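PDB 5LMG: DNA topoisomerase 2-associated protein PAT1 from Saccharomyces cerevisiae, which activates mRNA decapping and represses translation, its C-terminal domain directly engaging the decapping enzyme Dcp2 and the 5'-3' exonuclease Xrn1. Local coordinates for residues D117-L122 / F178-G183; K123-I128 / K166-F171; Q187-N192 / N236-K241. The protein carries 2 engineered substitutions. All coordinates share one frame; numbering follows the deposited sequence.

How the contacts relate
The three contacts step across neighbouring helices of a mainly helical, probably TPR-like domain. Contacts 1 and 2 share helix 118-130 and have centres about 9 Å apart; both segments of contact 2 fall between those of contact 1 in sequence. The ring of Phe171 joins them, its CE1 lying 3.7 Å from Lys121 CB. Contact 3 continues from contact 1 along helix 178-191, centre to centre about 16 Å, and the two meet where Met182 SD packs 3.7 Å from Ile238 CD1. Contacts 2 and 3 are about 17 Å apart between centres. A magnesium ion sits on Asp117 at the outer end of contact 1, about 11 Å from the nearest Phe171 side-chain atom.

Contact 1: residues D117-L122 / F178-G183; sequences DKQQKL and FIEIMG. With MG (magnesium ion), chain N.
The segments 118-122 and 178-183 run nearly parallel, 19° between their directions, their axes 12.9 Å apart at closest approach; across this wide gap the nearest backbones are those of Leu122 and Glu180, CA to CA 8.2 Å. Long side chains therefore make the contact. Glu180 reaches out with its chain extended, and Lys118, straight from CG onward, comes across it at a slant to form a salt bridge, Lys118 NZ to Glu180 OE1 3.5 Å. Lys118 CE lies closer still, 3.3 Å from Glu180 OE1, so the carboxylate meets the flank of the chain end as much as the ammonium. Gln119 folds back at chi2 (-53°) and brings its OE1 to 3.6 Å from Glu180 OE2, the amide and carboxylate planes turned 38° apart; both oxygens are acceptors as modelled, so this is no hydrogen bond. Helix 118-130 starts in a capping box: Gln120 N donates to Asp117 OD1, while Asp117 N returns a 3.0 Å bond to Gln120 OE1, in its carbonyl plane. The other oxygen, Asp117 OD2, binds the magnesium ion at 2.2 Å, and a water on that metal donates to Asp117 OD1. Asp117 thus divides its carboxylate between helix cap and cation. Across the helices the salt bridge, with buried Leu122 CG near the aliphatic stem of Glu180, is probably of modest strength, and Glu180 OE1 has a further hydrogen-bond partner beyond Lys118.

Contact 2: residues K123-I128 / K166-F171; sequences KILQKI and KIIVSF
Leu125 reaches from segment 123-128 toward Ile168 and Phe171, one turn apart on segment 166-171. Leu125 CD1 does most of the touching, 3.7 Å from Phe171 CD2 and 4.0 Å from Ile168 CG2, meeting the aromatic ring obliquely. Leu125 CG follows, 4.0 Å from Phe171 CD2. The second methyl, Leu125 CD2, turns to Ile168 CG1 at 4.1 Å. Leu125 and Ile168 lie alongside, pointing opposite ways; CG1 and CG2 of Ile168 both touch the leucine. Phe171 has CG opposite its backbone N (chi1 171°), which carries the ring out from its helix to lie beside Leu125. The backbones come closest at Leu125 and Ile168, CA to CA 7.5 Å. All three touching residues are buried, and no hydrogen bond crosses between the segments: this is apolar helix-to-helix packing in the core of a mainly helical, probably TPR-like domain. Behind Phe171, on the outer side of its helix, Ser170 OG donates to Ile167 O at 3.1 Å, tilted 32° from the carbonyl plane; Phe171 N reaches that oxygen from the same face, giving it two donors. Farther out, Ile167 packs on Met109, Pro110 and Phe113, and Ile168 on Leu206 and Ile209. Helix 151-174 thus packs against helices 103-114, 118-130 and 201-216, while Val169 and Ser170 remain exposed.

Contact 3: residues Q187-N192 / N236-K241; sequences QLIRNN and NEIYDK. With EDO (1,2-ethanediol), chain L.
Ile189 extends its CD1 over the backbone of segment 236-241, 4.1 Å from Ile238 O and 4.2 Å from Ile238 CG2. This is packing between helices 178-191 and 234-246 in the mainly helical C-terminal domain of Pat1, consistent with a TPR-like helical array. Ile189 CG2 approaches Lys241 O at 4.4 Å, so one isoleucine spans a full turn of the facing helix. Lys241 starts out toward Ile189 and then leads its chain away; its aliphatic part borders the contact. Ile238 also packs on Met182, Leu185 and Leu186, which continues the apolar seam along helix 178-191. Two asparagines fold back on the end of that helix: Asn191 ND2 donates to Gln187 O at 2.8 Å, and Asn192 ND2 to Leu188 O, each on a carbonyl lone pair and close to the amide plane of its own side chain. On the other helix Tyr239 points away from Ile189, its hydroxyl bonded to Leu284 O and its ring edge-to-face with His292. An ethanediol molecule, probably a crystallisation additive, lies beside it: its O1 donates to Asn236 O at 2.7 Å, and Asn236 ND2 donates to its O2 at 3.0 Å with a bent N-H...O angle of 139°.

Contact 1: residues D117-L122 / F178-G183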
loop_
_atom_site.group_PDB
_atom_site.type_symbol
_atom_site.label_atom_id
_atom_site.label_comp_id
_atom_site.label_asym_id
_atom_site.label_seq_id
_atom_site.Cartn_x
_atom_site.Cartn_y
_atom_site.Cartn_z
ATOM N N ASP A 117 12.073 21.534 4.890
ATOM C CA ASP A 117 13.378 20.895 5.041
ATOM C C ASP A 117 13.174 19.433 5.481
ATOM O O ASP A 117 12.021 19.010 5.649
ATOM C CB ASP A 117 14.337 21.693 5.959
ATOM C CG ASP A 117 13.973 21.807 7.434
ATOM O OD1 ASP A 117 13.123 21.026 7.904
ATOM O OD2 ASP A 117 14.563 22.655 8.119
ATOM N N LYS A 118 14.275 18.668 5.638
ATOM C CA LYS A 118 14.256 17.247 5.984
ATOM C C LYS A 118 13.483 16.925 7.281
ATOM O O LYS A 118 12.598 16.060 7.252
ATOM C CB LYS A 118 15.691 16.683 6.024
ATOM C CG LYS A 118 15.777 15.162 6.172
ATOM C CD LYS A 118 17.216 14.719 6.402
ATOM C CE LYS A 118 17.296 13.445 7.207
ATOM N NZ LYS A 118 18.680 12.902 7.263
ATOM N N GLN A 119 13.804 17.614 8.395
ATOM C CA GLN A 119 13.168 17.373 9.699
ATOM C C GLN A 119 11.666 17.697 9.707
ATOM O O GLN A 119 10.905 17.015 10.402
ATOM C CB GLN A 119 13.902 18.084 10.848
ATOM C CG GLN A 119 15.300 17.503 11.184
ATOM C CD GLN A 119 15.322 16.003 11.444
ATOM O OE1 GLN A 119 15.958 15.233 10.717
ATOM N NE2 GLN A 119 14.617 15.553 12.471
ATOM N N GLN A 120 11.244 18.719 8.934
ATOM C CA GLN A 120 9.831 19.098 8.798
ATOM C C GLN A 120 9.063 17.987 8.059
ATOM O O GLN A 120 8.006 17.559 8.533
ATOM C CB GLN A 120 9.684 20.442 8.063
ATOM C CG GLN A 120 9.994 21.654 8.937
ATOM C CD GLN A 120 9.986 22.936 8.143
ATOM O OE1 GLN A 120 10.450 22.996 7.000
ATOM N NE2 GLN A 120 9.456 23.995 8.730
ATOM N N LYS A 121 9.638 17.488 6.939
ATOM C CA LYS A 121 9.106 16.397 6.124
ATOM C C LYS A 121 9.029 15.097 6.963
ATOM O O LYS A 121 8.057 14.354 6.852
ATOM C CB LYS A 121 9.987 16.169 4.885
ATOM C CG LYS A 121 9.940 17.273 3.838
ATOM C CD LYS A 121 10.991 17.022 2.763
ATOM C CE LYS A 121 10.955 18.054 1.670
ATOM N NZ LYS A 121 11.967 17.764 0.622
ATOM N N LEU A 122 10.067 14.831 7.790
ATOM C CA LEU A 122 10.126 13.659 8.666
ATOM C C LEU A 122 9.030 13.744 9.738
ATOM O O LEU A 122 8.370 12.740 9.997
ATOM C CB LEU A 122 11.537 13.515 9.282
ATOM C CG LEU A 122 12.005 12.149 9.837
ATOM C CD1 LEU A 122 11.943 12.110 11.332
ATOM C CD2 LEU A 122 11.325 10.949 9.188
ATOM N N PHE A 178 19.046 4.820 8.485
ATOM C CA PHE A 178 18.598 3.646 9.240
ATOM C C PHE A 178 17.733 4.003 10.460
ATOM O O PHE A 178 16.593 3.546 10.539
ATOM C CB PHE A 178 19.802 2.763 9.634
ATOM C CG PHE A 178 19.456 1.464 10.329
ATOM C CD1 PHE A 178 18.985 0.372 9.606
ATOM C CD2 PHE A 178 19.640 1.320 11.700
ATOM C CE1 PHE A 178 18.675 -0.833 10.248
ATOM C CE2 PHE A 178 19.334 0.113 12.341
ATOM C CZ PHE A 178 18.851 -0.955 11.611
ATOM N N ILE A 179 18.259 4.842 11.378
ATOM C CA ILE A 179 17.574 5.290 12.600
ATOM C C ILE A 179 16.160 5.836 12.302
ATOM O O ILE A 179 15.205 5.465 12.990
ATOM C CB ILE A 179 18.458 6.304 13.398
ATOM C CG1 ILE A 179 19.720 5.610 13.985
ATOM C CG2 ILE A 179 17.656 7.028 14.503
ATOM C CD1 ILE A 179 20.925 6.556 14.290
ATOM N N GLU A 180 16.042 6.701 11.276
ATOM C CA GLU A 180 14.794 7.349 10.881
ATOM C C GLU A 180 13.735 6.367 10.349
ATOM O O GLU A 180 12.591 6.441 10.803
ATOM C CB GLU A 180 15.063 8.501 9.899
ATOM C CG GLU A 180 15.688 9.721 10.572
ATOM C CD GLU A 180 16.373 10.732 9.670
ATOM O OE1 GLU A 180 16.554 10.439 8.465
ATOM O OE2 GLU A 180 16.767 11.807 10.180
ATOM N N ILE A 181 14.118 5.435 9.435
ATOM C CA ILE A 181 13.226 4.394 8.883
ATOM C C ILE A 181 12.757 3.459 10.011
ATOM O O ILE A 181 11.557 3.180 10.101
ATOM C CB ILE A 181 13.866 3.611 7.698
ATOM C CG1 ILE A 181 14.164 4.552 6.518
ATOM C CG2 ILE A 181 12.963 2.441 7.237
ATOM C CD1 ILE A 181 15.437 4.210 5.777
ATOM N N MET A 182 13.697 3.032 10.897
ATOM C CA MET A 182 13.388 2.181 12.054
ATOM C C MET A 182 12.381 2.900 12.951
ATOM O O MET A 182 11.385 2.293 13.349
ATOM C CB MET A 182 14.653 1.763 12.829
ATOM C CG MET A 182 15.584 0.816 12.055
ATOM S SD MET A 182 14.804 -0.710 11.458
ATOM C CE MET A 182 14.977 -0.495 9.721
ATOM N N GLY A 183 12.592 4.209 13.143
ATOM C CA GLY A 183 11.696 5.081 13.895
ATOM C C GLY A 183 10.267 5.060 13.363
ATOM O O GLY A 183 9.323 4.920 14.144
HETATM MG MG MG N . 14.617 23.117 10.227
HETATM O O HOH W 1 13.246 21.546 10.713
HETATM O O HOH W 2 12.854 24.603 10.058
#

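Contact 2: residues K123-I128 / K166-F171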
loop_
_atom_site.group_PDB
_atom_site.type_symbol
_atom_site.label_atom_id
_atom_site.label_comp_id
_atom_site.label_asym_id
_atom_site.label_seq_id
_atom_site.Cartn_x
_atom_site.Cartn_y
_atom_site.Cartn_z
ATOM N N LYS A 123 8.781 14.956 10.290
ATOM C CA LYS A 123 7.716 15.204 11.279
ATOM C C LYS A 123 6.314 14.910 10.711
ATOM O O LYS A 123 5.453 14.403 11.437
ATOM C CB LYS A 123 7.778 16.639 11.809
ATOM C CG LYS A 123 8.750 16.822 12.965
ATOM C CD LYS A 123 8.761 18.276 13.438
ATOM C CE LYS A 123 9.735 18.522 14.566
ATOM N NZ LYS A 123 9.258 17.943 15.851
ATOM N N ILE A 124 6.103 15.204 9.419
ATOM C CA ILE A 124 4.847 14.925 8.707
ATOM C C ILE A 124 4.639 13.404 8.611
ATOM O O ILE A 124 3.568 12.923 8.980
ATOM C CB ILE A 124 4.770 15.647 7.335
ATOM C CG1 ILE A 124 4.523 17.173 7.551
ATOM C CG2 ILE A 124 3.698 15.007 6.414
ATOM C CD1 ILE A 124 4.522 18.059 6.328
ATOM N N LEU A 125 5.677 12.662 8.159
ATOM C CA LEU A 125 5.660 11.200 8.033
ATOM C C LEU A 125 5.405 10.552 9.408
ATOM O O LEU A 125 4.562 9.656 9.506
ATOM C CB LEU A 125 6.980 10.669 7.437
ATOM C CG LEU A 125 7.427 10.970 5.982
ATOM C CD1 LEU A 125 7.787 9.692 5.258
ATOM C CD2 LEU A 125 6.446 11.829 5.181
ATOM N N GLN A 126 6.103 11.037 10.468
ATOM C CA GLN A 126 5.946 10.578 11.858
ATOM C C GLN A 126 4.489 10.749 12.303
ATOM O O GLN A 126 3.922 9.813 12.856
ATOM C CB GLN A 126 6.880 11.339 12.820
ATOM C CG GLN A 126 8.345 10.907 12.742
ATOM C CD GLN A 126 9.264 11.710 13.639
ATOM O OE1 GLN A 126 9.188 12.941 13.732
ATOM N NE2 GLN A 126 10.226 11.038 14.242
ATOM N N LYS A 127 3.878 11.926 12.022
ATOM C CA LYS A 127 2.482 12.222 12.354
ATOM C C LYS A 127 1.530 11.227 11.664
ATOM O O LYS A 127 0.691 10.633 12.342
ATOM C CB LYS A 127 2.120 13.674 11.960
ATOM C CG LYS A 127 0.787 14.175 12.526
ATOM C CD LYS A 127 0.952 14.784 13.911
ATOM C CE LYS A 127 0.431 13.896 15.008
ATOM N NZ LYS A 127 0.858 14.392 16.335
ATOM N N ILE A 128 1.686 11.042 10.331
ATOM C CA ILE A 128 0.886 10.131 9.501
ATOM C C ILE A 128 0.923 8.702 10.075
ATOM O O ILE A 128 -0.139 8.132 10.316
ATOM C CB ILE A 128 1.292 10.191 7.991
ATOM C CG1 ILE A 128 0.950 11.572 7.360
ATOM C CG2 ILE A 128 0.656 9.028 7.185
ATOM C CD1 ILE A 128 1.531 11.815 5.935
ATOM N N LYS A 166 3.561 8.484 -3.447
ATOM C CA LYS A 166 4.654 8.918 -4.329
ATOM C C LYS A 166 5.622 9.857 -3.559
ATOM O O LYS A 166 6.834 9.754 -3.727
ATOM C CB LYS A 166 4.071 9.643 -5.561
ATOM C CG LYS A 166 5.017 9.782 -6.755
ATOM C CD LYS A 166 4.523 10.849 -7.743
ATOM C CE LYS A 166 3.329 10.428 -8.573
ATOM N NZ LYS A 166 2.566 11.604 -9.065
ATOM N N ILE A 167 5.075 10.748 -2.709
ATOM C CA ILE A 167 5.829 11.679 -1.859
ATOM C C ILE A 167 6.638 10.898 -0.794
ATOM O O ILE A 167 7.815 11.178 -0.600
ATOM C CB ILE A 167 4.870 12.725 -1.209
ATOM C CG1 ILE A 167 4.339 13.736 -2.243
ATOM C CG2 ILE A 167 5.519 13.445 -0.018
ATOM C CD1 ILE A 167 3.097 14.514 -1.767
ATOM N N ILE A 168 5.993 9.932 -0.108
ATOM C CA ILE A 168 6.623 9.120 0.931
ATOM C C ILE A 168 7.803 8.335 0.340
ATOM O O ILE A 168 8.911 8.449 0.866
ATOM C CB ILE A 168 5.579 8.260 1.692
ATOM C CG1 ILE A 168 4.683 9.184 2.560
ATOM C CG2 ILE A 168 6.242 7.155 2.531
ATOM C CD1 ILE A 168 3.381 8.600 3.062
ATOM N N VAL A 169 7.565 7.626 -0.793
ATOM C CA VAL A 169 8.538 6.841 -1.564
ATOM C C VAL A 169 9.764 7.689 -1.925
ATOM O O VAL A 169 10.869 7.307 -1.559
ATOM C CB VAL A 169 7.897 6.162 -2.816
ATOM C CG1 VAL A 169 8.948 5.517 -3.720
ATOM C CG2 VAL A 169 6.862 5.126 -2.408
ATOM N N SER A 170 9.560 8.846 -2.603
ATOM C CA SER A 170 10.627 9.767 -3.022
ATOM C C SER A 170 11.468 10.284 -1.846
ATOM O O SER A 170 12.696 10.237 -1.919
ATOM C CB SER A 170 10.063 10.919 -3.853
ATOM O OG SER A 170 9.565 11.973 -3.040
ATOM N N PHE A 171 10.808 10.736 -0.759
ATOM C CA PHE A 171 11.481 11.216 0.441
ATOM C C PHE A 171 12.336 10.132 1.138
ATOM O O PHE A 171 13.461 10.428 1.533
ATOM C CB PHE A 171 10.485 11.863 1.428
ATOM C CG PHE A 171 11.081 12.197 2.781
ATOM C CD1 PHE A 171 11.915 13.297 2.940
ATOM C CD2 PHE A 171 10.817 11.402 3.889
ATOM C CE1 PHE A 171 12.479 13.593 4.189
ATOM C CE2 PHE A 171 11.383 11.698 5.137
ATOM C CZ PHE A 171 12.208 12.792 5.278
#

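Contact 3: residues Q187-N192 / N236-K241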
loop_
_atom_site.group_PDB
_atom_site.type_symbol
_atom_site.label_atom_id
_atom_site.label_comp_id
_atom_site.label_asym_id
_atom_site.label_seq_id
_atom_site.Cartn_x
_atom_site.Cartn_y
_atom_site.Cartn_z
ATOM N N GLN A 187 6.813 3.553 15.037
ATOM C CA GLN A 187 5.644 4.442 15.145
ATOM C C GLN A 187 4.379 3.704 14.673
ATOM O O GLN A 187 3.349 3.767 15.336
ATOM C CB GLN A 187 5.830 5.734 14.313
ATOM C CG GLN A 187 6.753 6.785 14.934
ATOM C CD GLN A 187 6.179 7.505 16.134
ATOM O OE1 GLN A 187 4.989 7.836 16.197
ATOM N NE2 GLN A 187 7.037 7.815 17.095
ATOM N N LEU A 188 4.490 2.961 13.555
ATOM C CA LEU A 188 3.398 2.183 12.974
ATOM C C LEU A 188 2.933 1.036 13.891
ATOM O O LEU A 188 1.748 0.944 14.200
ATOM C CB LEU A 188 3.823 1.663 11.586
ATOM C CG LEU A 188 2.828 0.781 10.845
ATOM C CD1 LEU A 188 2.506 1.355 9.502
ATOM C CD2 LEU A 188 3.370 -0.626 10.704
ATOM N N ILE A 189 3.874 0.181 14.329
ATOM C CA ILE A 189 3.626 -1.012 15.146
ATOM C C ILE A 189 3.092 -0.680 16.562
ATOM O O ILE A 189 2.194 -1.373 17.052
ATOM C CB ILE A 189 4.930 -1.879 15.161
ATOM C CG1 ILE A 189 5.294 -2.370 13.736
ATOM C CG2 ILE A 189 4.843 -3.063 16.110
ATOM C CD1 ILE A 189 6.848 -2.674 13.536
ATOM N N ARG A 190 3.625 0.378 17.201
ATOM C CA ARG A 190 3.250 0.758 18.564
ATOM C C ARG A 190 1.939 1.536 18.710
ATOM O O ARG A 190 1.307 1.459 19.767
ATOM C CB ARG A 190 4.386 1.551 19.235
ATOM C CG ARG A 190 5.618 0.718 19.489
ATOM C CD ARG A 190 6.731 1.559 20.069
ATOM N NE ARG A 190 7.845 0.722 20.501
ATOM C CZ ARG A 190 9.081 1.168 20.709
ATOM N NH1 ARG A 190 9.374 2.451 20.518
ATOM N NH2 ARG A 190 10.033 0.335 21.114
ATOM N N ASN A 191 1.547 2.299 17.691
ATOM C CA ASN A 191 0.363 3.163 17.771
ATOM C C ASN A 191 -0.865 2.659 17.014
ATOM O O ASN A 191 -1.898 3.336 17.002
ATOM C CB ASN A 191 0.737 4.576 17.317
ATOM C CG ASN A 191 1.798 5.185 18.201
ATOM O OD1 ASN A 191 1.535 5.610 19.330
ATOM N ND2 ASN A 191 3.040 5.155 17.744
ATOM N N ASN A 192 -0.757 1.487 16.379
ATOM C CA ASN A 192 -1.838 0.938 15.564
ATOM C C ASN A 192 -1.990 -0.555 15.714
ATOM O O ASN A 192 -1.005 -1.258 15.964
ATOM C CB ASN A 192 -1.553 1.216 14.074
ATOM C CG ASN A 192 -1.401 2.668 13.720
ATOM O OD1 ASN A 192 -2.386 3.393 13.562
ATOM N ND2 ASN A 192 -0.161 3.123 13.590
ATOM N N ASN A 236 16.446 -6.796 12.048
ATOM C CA ASN A 236 16.008 -8.170 12.336
ATOM C C ASN A 236 15.032 -8.188 13.534
ATOM O O ASN A 236 13.970 -8.819 13.458
ATOM C CB ASN A 236 17.205 -9.106 12.575
ATOM C CG ASN A 236 18.108 -9.277 11.369
ATOM O OD1 ASN A 236 19.316 -9.029 11.434
ATOM N ND2 ASN A 236 17.551 -9.688 10.233
ATOM N N GLU A 237 15.354 -7.407 14.590
ATOM C CA GLU A 237 14.525 -7.253 15.788
ATOM C C GLU A 237 13.165 -6.573 15.465
ATOM O O GLU A 237 12.120 -7.051 15.915
ATOM C CB GLU A 237 15.281 -6.468 16.897
ATOM C CG GLU A 237 16.556 -7.129 17.402
ATOM C CD GLU A 237 16.425 -8.575 17.848
ATOM O OE1 GLU A 237 15.506 -8.876 18.645
ATOM O OE2 GLU A 237 17.229 -9.413 17.377
ATOM N N ILE A 238 13.187 -5.473 14.687
ATOM C CA ILE A 238 11.991 -4.708 14.359
ATOM C C ILE A 238 11.087 -5.492 13.384
ATOM O O ILE A 238 9.867 -5.503 13.579
ATOM C CB ILE A 238 12.333 -3.261 13.912
ATOM C CG1 ILE A 238 12.954 -2.499 15.131
ATOM C CG2 ILE A 238 11.080 -2.537 13.354
ATOM C CD1 ILE A 238 13.452 -1.142 14.893
ATOM N N TYR A 239 11.686 -6.197 12.395
ATOM C CA TYR A 239 10.948 -7.065 11.462
ATOM C C TYR A 239 10.159 -8.109 12.284
ATOM O O TYR A 239 8.974 -8.322 12.022
ATOM C CB TYR A 239 11.905 -7.786 10.474
ATOM C CG TYR A 239 11.205 -8.834 9.627
ATOM C CD1 TYR A 239 11.044 -10.143 10.089
ATOM C CD2 TYR A 239 10.661 -8.508 8.385
ATOM C CE1 TYR A 239 10.351 -11.097 9.342
ATOM C CE2 TYR A 239 9.967 -9.457 7.627
ATOM C CZ TYR A 239 9.823 -10.753 8.105
ATOM O OH TYR A 239 9.141 -11.701 7.377
ATOM N N ASP A 240 10.829 -8.747 13.277
ATOM C CA ASP A 240 10.209 -9.753 14.129
ATOM C C ASP A 240 9.046 -9.201 14.954
ATOM O O ASP A 240 8.059 -9.917 15.133
ATOM C CB ASP A 240 11.236 -10.473 15.006
ATOM C CG ASP A 240 10.718 -11.806 15.503
ATOM O OD1 ASP A 240 10.452 -12.700 14.651
ATOM O OD2 ASP A 240 10.505 -11.939 16.731
ATOM N N LYS A 241 9.141 -7.936 15.431
ATOM C CA LYS A 241 8.045 -7.276 16.167
ATOM C C LYS A 241 6.829 -7.091 15.233
ATOM O O LYS A 241 5.692 -7.374 15.632
ATOM C CB LYS A 241 8.490 -5.930 16.759
ATOM C CG LYS A 241 9.429 -6.070 17.958
ATOM C CD LYS A 241 9.951 -4.712 18.426
ATOM C CE LYS A 241 11.400 -4.770 18.888
ATOM N NZ LYS A 241 11.565 -5.554 20.143
HETATM C C1 EDO L . 14.628 -11.525 11.613
HETATM O O1 EDO L . 13.508 -11.307 12.443
HETATM C C2 EDO L . 14.167 -11.604 10.144
HETATM O O2 EDO L . 15.226 -11.262 9.281
#